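PDB 5G1F: 6-carboxyhexanoate--coa ligase from Bacillus subtilis, which belongs to the 6-carboxyhexanoate--CoA ligase family and is modelled here as a single chain with pimelic acid bound in a pocket. Local coordinates for residues S87-G92 with I215-E220; H169-E174 with S195-Y200; E191-D196 with G226-F231. All coordinates share one frame; numbering follows the deposited sequence.

Interaction 1: S87-G92 with I215-E220; sequences SCPEEG and ITAMKE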
loop_
_atom_site.group_PDB
_atom_site.type_symbol
_atom_site.label_atom_id
_atom_site.label_comp_id
_atom_site.label_asym_id
_atom_site.label_seq_id
_atom_site.Cartn_x
_atom_site.Cartn_y
_atom_site.Cartn_z
ATOM N N SER A 87 13.613 -4.828 17.829
ATOM C CA SER A 87 14.865 -4.154 18.091
ATOM C C SER A 87 15.723 -4.056 16.834
ATOM O O SER A 87 16.747 -3.398 16.857
ATOM C CB SER A 87 15.637 -4.895 19.176
ATOM O OG SER A 87 14.770 -5.309 20.202
ATOM N N CYS A 88 15.372 -4.777 15.774
ATOM C CA CYS A 88 16.189 -4.762 14.569
ATOM C C CYS A 88 15.460 -5.346 13.362
ATOM O O CYS A 88 14.558 -6.165 13.504
ATOM C CB CYS A 88 17.513 -5.508 14.801
ATOM S SG CYS A 88 17.416 -7.310 14.710
ATOM N N PRO A 89 15.874 -4.940 12.156
ATOM C CA PRO A 89 15.289 -5.424 10.900
ATOM C C PRO A 89 15.171 -6.942 10.812
ATOM O O PRO A 89 14.161 -7.453 10.347
ATOM C CB PRO A 89 16.273 -4.925 9.824
ATOM C CG PRO A 89 17.009 -3.796 10.443
ATOM C CD PRO A 89 16.938 -3.945 11.940
ATOM N N GLU A 90 16.211 -7.660 11.224
ATOM C CA GLU A 90 16.216 -9.115 11.099
ATOM C C GLU A 90 15.122 -9.735 11.944
ATOM O O GLU A 90 14.511 -10.717 11.540
ATOM C CB GLU A 90 17.566 -9.692 11.507
ATOM C CG GLU A 90 18.735 -9.212 10.657
ATOM C CD GLU A 90 19.428 -7.975 11.220
ATOM O OE1 GLU A 90 18.821 -7.237 12.029
ATOM O OE2 GLU A 90 20.591 -7.735 10.841
ATOM N N GLU A 91 14.897 -9.168 13.124
ATOM C CA GLU A 91 13.832 -9.621 14.001
ATOM C C GLU A 91 12.494 -9.270 13.396
ATOM O O GLU A 91 11.546 -10.050 13.444
ATOM C CB GLU A 91 13.965 -8.964 15.381
ATOM C CG GLU A 91 12.813 -9.295 16.320
ATOM C CD GLU A 91 12.847 -8.525 17.629
ATOM O OE1 GLU A 91 13.857 -7.849 17.919
ATOM O OE2 GLU A 91 11.876 -8.646 18.389
ATOM N N GLY A 92 12.418 -8.071 12.842
ATOM C CA GLY A 92 11.215 -7.613 12.158
ATOM C C GLY A 92 10.774 -8.531 11.042
ATOM O O GLY A 92 9.601 -8.873 10.937
ATOM N N ILE A 215 5.292 -3.260 12.033
ATOM C CA ILE A 215 6.526 -3.847 12.527
ATOM C C ILE A 215 7.575 -2.748 12.468
ATOM O O ILE A 215 7.905 -2.267 11.392
ATOM C CB ILE A 215 6.942 -5.049 11.651
ATOM C CG1 ILE A 215 5.858 -6.124 11.686
ATOM C CG2 ILE A 215 8.261 -5.650 12.121
ATOM C CD1 ILE A 215 6.100 -7.280 10.724
ATOM N N THR A 216 8.047 -2.297 13.624
ATOM C CA THR A 216 8.741 -1.018 13.712
ATOM C C THR A 216 10.117 -0.981 13.052
ATOM O O THR A 216 10.688 0.090 12.899
ATOM C CB THR A 216 8.943 -0.651 15.162
ATOM O OG1 THR A 216 9.511 -1.780 15.831
ATOM C CG2 THR A 216 7.599 -0.269 15.805
ATOM N N ALA A 217 10.670 -2.135 12.695
ATOM C CA ALA A 217 11.907 -2.164 11.921
ATOM C C ALA A 217 11.889 -3.280 10.896
ATOM O O ALA A 217 11.878 -4.450 11.252
ATOM C CB ALA A 217 13.113 -2.317 12.834
ATOM N N MET A 218 11.919 -2.908 9.622
ATOM C CA MET A 218 11.870 -3.887 8.543
ATOM C C MET A 218 13.093 -3.818 7.618
ATOM O O MET A 218 13.270 -4.681 6.749
ATOM C CB MET A 218 10.585 -3.694 7.745
ATOM C CG MET A 218 9.335 -4.109 8.506
ATOM S SD MET A 218 9.302 -5.902 8.632
ATOM C CE MET A 218 8.562 -6.303 7.065
ATOM N N LYS A 219 13.941 -2.812 7.838
ATOM C CA LYS A 219 15.203 -2.661 7.129
ATOM C C LYS A 219 16.067 -1.688 7.903
ATOM O O LYS A 219 15.613 -1.095 8.877
ATOM C CB LYS A 219 14.960 -2.100 5.731
ATOM C CG LYS A 219 14.268 -0.743 5.762
ATOM C CD LYS A 219 14.377 -0.041 4.431
ATOM C CE LYS A 219 13.692 1.310 4.473
ATOM N NZ LYS A 219 13.580 1.862 3.102
ATOM N N GLU A 220 17.304 -1.506 7.442
ATOM C CA GLU A 220 18.228 -0.512 8.013
ATOM C C GLU A 220 17.928 0.889 7.484
ATOM O O GLU A 220 17.488 1.058 6.339
ATOM C CB GLU A 220 19.683 -0.861 7.666
ATOM C CG GLU A 220 20.210 -2.122 8.329
ATOM C CD GLU A 220 20.396 -1.967 9.828
ATOM O OE1 GLU A 220 20.540 -0.823 10.307
ATOM O OE2 GLU A 220 20.372 -3.000 10.523
#

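Interaction 2: H169-E174 with S195-Y200; sequences HSRIKE and SDDPDY. With PML (pimelic acid), chain C.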
loop_
_atom_site.group_PDB
_atom_site.type_symbol
_atom_site.label_atom_id
_atom_site.label_comp_id
_atom_site.label_asym_id
_atom_site.label_seq_id
_atom_site.Cartn_x
_atom_site.Cartn_y
_atom_site.Cartn_z
ATOM N N HIS A 169 0.218 10.568 10.881
ATOM C CA HIS A 169 1.036 10.819 9.705
ATOM C C HIS A 169 0.293 10.371 8.463
ATOM O O HIS A 169 -0.248 9.263 8.376
ATOM C CB HIS A 169 2.379 10.098 9.794
ATOM C CG HIS A 169 3.260 10.597 10.900
ATOM N ND1 HIS A 169 4.177 9.791 11.543
ATOM C CD2 HIS A 169 3.330 11.804 11.510
ATOM C CE1 HIS A 169 4.786 10.483 12.488
ATOM N NE2 HIS A 169 4.291 11.708 12.489
ATOM N N SER A 170 0.316 11.235 7.475
ATOM C CA SER A 170 -0.419 10.980 6.267
ATOM C C SER A 170 0.063 9.668 5.594
ATOM O O SER A 170 -0.726 8.969 4.971
ATOM C CB SER A 170 -0.272 12.167 5.332
ATOM O OG SER A 170 1.094 12.304 4.983
ATOM N N ARG A 171 1.314 9.273 5.805
ATOM C CA ARG A 171 1.827 8.074 5.142
ATOM C C ARG A 171 1.276 6.808 5.793
ATOM O O ARG A 171 1.108 5.781 5.130
ATOM C CB ARG A 171 3.349 8.062 5.145
ATOM C CG ARG A 171 3.967 7.483 6.395
ATOM C CD ARG A 171 5.472 7.696 6.437
ATOM N NE ARG A 171 6.120 7.008 5.333
ATOM C CZ ARG A 171 7.260 7.395 4.775
ATOM N NH1 ARG A 171 7.906 8.457 5.244
ATOM N NH2 ARG A 171 7.748 6.726 3.737
ATOM N N ILE A 172 0.936 6.888 7.076
ATOM C CA ILE A 172 0.183 5.811 7.714
ATOM C C ILE A 172 -1.245 5.794 7.200
ATOM O O ILE A 172 -1.828 4.739 6.991
ATOM C CB ILE A 172 0.190 5.945 9.258
ATOM C CG1 ILE A 172 1.591 5.646 9.795
ATOM C CG2 ILE A 172 -0.813 4.987 9.892
ATOM C CD1 ILE A 172 1.856 6.217 11.170
ATOM N N LYS A 173 -1.833 6.967 7.028
ATOM C CA LYS A 173 -3.187 7.020 6.507
ATOM C C LYS A 173 -3.247 6.387 5.118
ATOM O O LYS A 173 -4.136 5.602 4.789
ATOM C CB LYS A 173 -3.661 8.457 6.420
ATOM C CG LYS A 173 -5.021 8.570 5.751
ATOM C CD LYS A 173 -5.416 10.011 5.613
ATOM C CE LYS A 173 -4.620 10.686 4.535
ATOM N NZ LYS A 173 -5.281 11.979 4.222
ATOM N N GLU A 174 -2.329 6.804 4.279
ATOM C CA GLU A 174 -2.253 6.258 2.926
ATOM C C GLU A 174 -2.033 4.746 2.935
ATOM O O GLU A 174 -2.717 4.034 2.232
ATOM C CB GLU A 174 -1.185 6.987 2.101
ATOM C CG GLU A 174 -1.609 8.371 1.641
ATOM C CD GLU A 174 -0.437 9.340 1.609
ATOM O OE1 GLU A 174 0.704 8.878 1.423
ATOM O OE2 GLU A 174 -0.633 10.565 1.751
ATOM N N SER A 195 8.908 0.315 3.328
ATOM C CA SER A 195 9.097 1.529 2.560
ATOM C C SER A 195 10.377 1.511 1.738
ATOM O O SER A 195 11.349 0.844 2.095
ATOM C CB SER A 195 9.151 2.720 3.492
ATOM O OG SER A 195 9.176 3.901 2.731
ATOM N N ASP A 196 10.374 2.274 0.645
ATOM C CA ASP A 196 11.564 2.462 -0.166
ATOM C C ASP A 196 12.285 3.740 0.238
ATOM O O ASP A 196 13.405 4.010 -0.213
ATOM C CB ASP A 196 11.228 2.474 -1.670
ATOM C CG ASP A 196 10.169 3.511 -2.058
ATOM O OD1 ASP A 196 9.466 4.060 -1.183
ATOM O OD2 ASP A 196 10.016 3.753 -3.275
ATOM N N ASP A 197 11.650 4.504 1.124
ATOM C CA ASP A 197 12.253 5.686 1.729
ATOM C C ASP A 197 13.399 5.306 2.677
ATOM O O ASP A 197 13.182 4.586 3.649
ATOM C CB ASP A 197 11.150 6.453 2.470
ATOM C CG ASP A 197 11.621 7.774 3.072
ATOM O OD1 ASP A 197 12.804 7.937 3.433
ATOM O OD2 ASP A 197 10.755 8.635 3.269
ATOM N N PRO A 198 14.614 5.841 2.433
ATOM C CA PRO A 198 15.762 5.553 3.294
ATOM C C PRO A 198 15.556 5.952 4.759
ATOM O O PRO A 198 16.248 5.428 5.639
ATOM C CB PRO A 198 16.897 6.380 2.664
ATOM C CG PRO A 198 16.221 7.453 1.875
ATOM C CD PRO A 198 14.943 6.837 1.393
ATOM N N ASP A 199 14.581 6.824 5.018
ATOM C CA ASP A 199 14.416 7.436 6.335
ATOM C C ASP A 199 13.245 6.881 7.137
ATOM O O ASP A 199 12.900 7.423 8.178
ATOM C CB ASP A 199 14.212 8.940 6.181
ATOM C CG ASP A 199 15.428 9.636 5.628
ATOM O OD1 ASP A 199 16.552 9.112 5.810
ATOM O OD2 ASP A 199 15.251 10.704 5.009
ATOM N N TYR A 200 12.629 5.814 6.657
ATOM C CA TYR A 200 11.466 5.270 7.312
ATOM C C TYR A 200 11.570 3.754 7.285
ATOM O O TYR A 200 11.588 3.156 6.215
ATOM C CB TYR A 200 10.211 5.735 6.584
ATOM C CG TYR A 200 8.962 5.580 7.401
ATOM C CD1 TYR A 200 8.641 6.489 8.422
ATOM C CD2 TYR A 200 8.111 4.508 7.183
ATOM C CE1 TYR A 200 7.498 6.323 9.201
ATOM C CE2 TYR A 200 6.963 4.347 7.933
ATOM C CZ TYR A 200 6.659 5.249 8.932
ATOM O OH TYR A 200 5.526 5.010 9.651
HETATM C C1 PML C . 3.136 2.619 8.988
HETATM O O11 PML C . 2.284 1.766 9.295
HETATM O O12 PML C . 3.825 3.191 9.860
HETATM C C2 PML C . 3.335 2.963 7.526
HETATM C C3 PML C . 4.257 1.950 6.840
HETATM C C4 PML C . 4.100 1.987 5.325
HETATM C C5 PML C . 5.332 2.497 4.603
HETATM C C6 PML C . 5.026 2.847 3.143
HETATM C C7 PML C . 5.763 4.103 2.719
HETATM O O71 PML C . 5.424 5.221 3.188
HETATM O O72 PML C . 6.688 3.981 1.888
#

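Interaction 3: E191-D196 with G226-F231; sequences ELCWSD and GCRVFF. With PML (pimelic acid), chain C.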
loop_
_atom_site.group_PDB
_atom_site.type_symbol
_atom_site.label_atom_id
_atom_site.label_comp_id
_atom_site.label_asym_id
_atom_site.label_seq_id
_atom_site.Cartn_x
_atom_site.Cartn_y
_atom_site.Cartn_z
ATOM N N GLU A 191 -0.639 -9.155 2.656
ATOM C CA GLU A 191 0.213 -8.183 2.008
ATOM C C GLU A 191 1.428 -8.006 2.888
ATOM O O GLU A 191 1.328 -8.043 4.107
ATOM C CB GLU A 191 -0.507 -6.839 1.815
ATOM C CG GLU A 191 0.447 -5.705 1.425
ATOM C CD GLU A 191 -0.195 -4.325 1.415
ATOM O OE1 GLU A 191 -1.419 -4.225 1.526
ATOM O OE2 GLU A 191 0.524 -3.323 1.264
ATOM N N LEU A 192 2.582 -7.866 2.259
ATOM C CA LEU A 192 3.844 -7.621 2.949
ATOM C C LEU A 192 4.413 -6.332 2.382
ATOM O O LEU A 192 4.510 -6.170 1.166
ATOM C CB LEU A 192 4.813 -8.770 2.654
ATOM C CG LEU A 192 6.288 -8.578 3.014
ATOM C CD1 LEU A 192 6.428 -8.484 4.520
ATOM C CD2 LEU A 192 7.121 -9.707 2.454
ATOM N N CYS A 193 4.832 -5.430 3.246
ATOM C CA CYS A 193 5.177 -4.098 2.793
ATOM C C CYS A 193 6.210 -3.460 3.696
ATOM O O CYS A 193 6.055 -3.433 4.897
ATOM C CB CYS A 193 3.928 -3.201 2.743
ATOM S SG CYS A 193 4.291 -1.513 2.166
ATOM N N TRP A 194 7.228 -2.866 3.105
ATOM C CA TRP A 194 7.968 -1.849 3.790
ATOM C C TRP A 194 8.440 -0.810 2.794
ATOM O O TRP A 194 8.358 -1.017 1.571
ATOM C CB TRP A 194 9.108 -2.458 4.620
ATOM C CG TRP A 194 10.197 -3.136 3.834
ATOM C CD1 TRP A 194 11.373 -2.575 3.416
ATOM C CD2 TRP A 194 10.268 -4.517 3.493
ATOM N NE1 TRP A 194 12.146 -3.513 2.761
ATOM C CE2 TRP A 194 11.487 -4.717 2.798
ATOM C CE3 TRP A 194 9.415 -5.599 3.672
ATOM C CZ2 TRP A 194 11.876 -5.970 2.314
ATOM C CZ3 TRP A 194 9.795 -6.842 3.168
ATOM C CH2 TRP A 194 11.007 -7.011 2.487
ATOM N N SER A 195 8.908 0.315 3.328
ATOM C CA SER A 195 9.097 1.529 2.560
ATOM C C SER A 195 10.377 1.511 1.738
ATOM O O SER A 195 11.349 0.844 2.095
ATOM C CB SER A 195 9.151 2.720 3.492
ATOM O OG SER A 195 9.176 3.901 2.731
ATOM N N ASP A 196 10.374 2.274 0.645
ATOM C CA ASP A 196 11.564 2.462 -0.166
ATOM C C ASP A 196 12.285 3.740 0.238
ATOM O O ASP A 196 13.405 4.010 -0.213
ATOM C CB ASP A 196 11.228 2.474 -1.670
ATOM C CG ASP A 196 10.169 3.511 -2.058
ATOM O OD1 ASP A 196 9.466 4.060 -1.183
ATOM O OD2 ASP A 196 10.016 3.753 -3.275
ATOM N N GLY A 226 12.600 -1.126 -0.930
ATOM C CA GLY A 226 11.344 -1.344 -0.232
ATOM C C GLY A 226 10.647 -2.530 -0.870
ATOM O O GLY A 226 11.217 -3.209 -1.721
ATOM N N CYS A 227 9.400 -2.760 -0.497
ATOM C CA CYS A 227 8.693 -3.951 -0.932
ATOM C C CYS A 227 7.201 -3.759 -0.773
ATOM O O CYS A 227 6.739 -3.154 0.196
ATOM C CB CYS A 227 9.159 -5.124 -0.080
ATOM S SG CYS A 227 8.234 -6.648 -0.255
ATOM N N ARG A 228 6.448 -4.200 -1.765
ATOM C CA ARG A 228 5.009 -4.392 -1.599
ATOM C C ARG A 228 4.495 -5.574 -2.404
ATOM O O ARG A 228 4.548 -5.576 -3.647
ATOM C CB ARG A 228 4.231 -3.143 -1.998
ATOM C CG ARG A 228 2.724 -3.350 -1.897
ATOM C CD ARG A 228 1.946 -2.045 -1.948
ATOM N NE ARG A 228 1.735 -1.486 -0.609
ATOM C CZ ARG A 228 1.899 -0.201 -0.303
ATOM N NH1 ARG A 228 2.289 0.661 -1.236
ATOM N NH2 ARG A 228 1.690 0.224 0.937
ATOM N N VAL A 229 3.988 -6.581 -1.696
ATOM C CA VAL A 229 3.650 -7.866 -2.321
ATOM C C VAL A 229 2.300 -8.315 -1.793
ATOM O O VAL A 229 2.086 -8.286 -0.587
ATOM C CB VAL A 229 4.630 -8.982 -1.935
ATOM C CG1 VAL A 229 4.182 -10.301 -2.542
ATOM C CG2 VAL A 229 6.026 -8.637 -2.375
ATOM N N PHE A 230 1.407 -8.704 -2.704
ATOM C CA PHE A 230 0.130 -9.287 -2.343
ATOM C C PHE A 230 0.148 -10.748 -2.670
ATOM O O PHE A 230 0.475 -11.106 -3.796
ATOM C CB PHE A 230 -0.974 -8.648 -3.160
ATOM C CG PHE A 230 -0.972 -7.150 -3.124
ATOM C CD1 PHE A 230 -0.449 -6.452 -2.036
ATOM C CD2 PHE A 230 -1.642 -6.440 -4.101
ATOM C CE1 PHE A 230 -0.516 -5.070 -1.988
ATOM C CE2 PHE A 230 -1.761 -5.066 -4.021
ATOM C CZ PHE A 230 -1.189 -4.382 -2.971
ATOM N N PHE A 231 -0.152 -11.596 -1.689
ATOM C CA PHE A 231 -0.211 -13.032 -1.911
ATOM C C PHE A 231 -1.620 -13.431 -2.287
ATOM O O PHE A 231 -2.560 -13.197 -1.530
ATOM C CB PHE A 231 0.220 -13.790 -0.675
ATOM C CG PHE A 231 1.659 -13.591 -0.321
ATOM C CD1 PHE A 231 2.058 -12.506 0.425
ATOM C CD2 PHE A 231 2.633 -14.480 -0.793
ATOM C CE1 PHE A 231 3.390 -12.316 0.757
ATOM C CE2 PHE A 231 3.960 -14.291 -0.479
ATOM C CZ PHE A 231 4.335 -13.212 0.323
HETATM C C1 PML C . 3.136 2.619 8.988
HETATM O O11 PML C . 2.284 1.766 9.295
HETATM O O12 PML C . 3.825 3.191 9.860
HETATM C C2 PML C . 3.335 2.963 7.526
HETATM C C3 PML C . 4.257 1.950 6.840
HETATM C C4 PML C . 4.100 1.987 5.325
HETATM C C5 PML C . 5.332 2.497 4.603
HETATM C C6 PML C . 5.026 2.847 3.143
HETATM C C7 PML C . 5.763 4.103 2.719
HETATM O O71 PML C . 5.424 5.221 3.188
HETATM O O72 PML C . 6.688 3.981 1.888
#

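Interaction 1: S87-G92 with I215-E220
The pyrrolidine ring of P89 meets the 215-220 loop through CB and CG: CG lies 3.4 Å from K219 O, while CB packs on the backbone of M218 and K219. The carboxylate of E220 comes to the CG-CD edge of the ring, its OE2 3.5 Å from P89 CG. A bend at chi2 (-70°) brings this acid round, and the two side chains cross at about a right angle. The A217 methyl sits 4.3 Å from P89 CD. P89 begins helix 89-103, and C88 is its N-cap: SG accepts from E91 N at 3.5 Å, a capping bond with an angle of 155°. The loop facing it follows strand 211-215, which neighbours strand 81-84 in the mixed sheet. S87 N donates to E91 OE1 from above the carboxylate plane. Across the contact, A217 O receives two CA-H...O contacts, from P89 CA at 3.6 Å and from G92 CA at 3.4 Å, the latter almost straight (170°). Lacking a side chain, G92 lets the helix backbone settle directly on the loop, with I215 CG2 3.5 Å from G92 CA. M218, folded at chi2 and chi3, brings SD to 3.8 Å from G92 O, and M218 O bonds to Q93 NE2.

Interaction 2: H169-E174 with S195-Y200
Carboxylate oxygen O71 of pimelic acid is held twice by R171, from NE at 2.9 Å and NH2 at 2.8 Å, while from the opposing loop S195 OG donates to the other oxygen, O72, at 2.6 Å. This is a carboxylate-binding pocket built between the first turn of helix 170-184 and the 195-200 loop. The nearest CA atoms, of R171 and S195, are 10.1 Å apart, which shows that long side chains and the ligand make the contact. Both R171 bonds are bent (139° and 141°). The R171 chain, extended at chi2 and bent at chi3, swings its guanidinium over Y200: the planes differ by 3°, and CZ stands 4.0 Å from the ring centroid in a cation-pi stack, with R171 CD making a CH-pi contact over the same face. R171 NH1 and D197 OD2 form a salt bridge through a weak hydrogen bond of 3.5 Å. S195 OG also accepts from D197 N, an ST turn, and D197 OD1 accepts from D199 N, an Asx turn. Y212 and R214 also bond the ligand. At its far carboxylate, Y200 OH approaches O12 so closely that the exact length is doubtful, and I172 CG1 packs 3.3 Å from O12.

Interaction 3: E191-D196 with G226-F231
C227 pushes its CB into the face of the W194 indole, 3.5 Å from the centroid of the six-membered ring and 2° off the normal, a CH-pi contact, while its SG makes a sulfur-aromatic contact over the same face, toward CZ3 and CH2. W194 reaches this position because its CG stands between the backbone N and the carbonyl carbon (chi1 65°), which lays the indole across the neighbouring strand, with G226 C on the same face. On this side, L192 CD2 meets C227 SG at 4.2 Å, and L192 CB touches the edge of the F231 ring through CE1. Strands 188-194 and 227-232 are antiparallel (174° here) neighbours inside the mixed central sheet; L192-V229 and W194-C227 are hydrogen-bonded pairs, E191-F230 and C193-R228 non-hydrogen-bonded ones. Helix 107-116 packs on the L192 and F231 side, helix 170-184 on the other, against E191, R228 and F230. There R228 NE donates to E191 OE2 at 2.9 Å, nearly straight and in the guanidinium plane, on the syn side of the carboxylate but tilted out of its plane, a salt bridge. C193 SG lies over one face of the guanidinium, 3.4 Å from R228 NH2. Y204 OH bonds both E191 OE2 and R228 NH2, bridging the pair. E191 runs beside F230, its CD 3.5 Å from CE1 at the ring edge. Past the strands, G226 CA nests 3.2 Å from S195 O.

In the fold
Both segments of interaction 2 fall between the two segments of interaction 1 in sequence, whereas interactions 1 and 3 alternate their segments. Interaction 1 starts on helix 89-103 and interaction 2 on helix 170-184, which leads directly into strand 188-194 of interaction 3. Interactions 2 and 3 share S195 and D196, where that strand runs out into the pocket loop; their centres lie 12 Å apart, and interaction 1 is 15 Å from interaction 2 and 14 Å from interaction 3. K219 NZ lies 2.7 Å from S195 O and 2.8 Å from D197 O, both probable hydrogen bonds. M218 packs on W194 and L192. The central sheet thus carries the ligand-binding loop at a strand end, and the 215-220 loop touches it through K219.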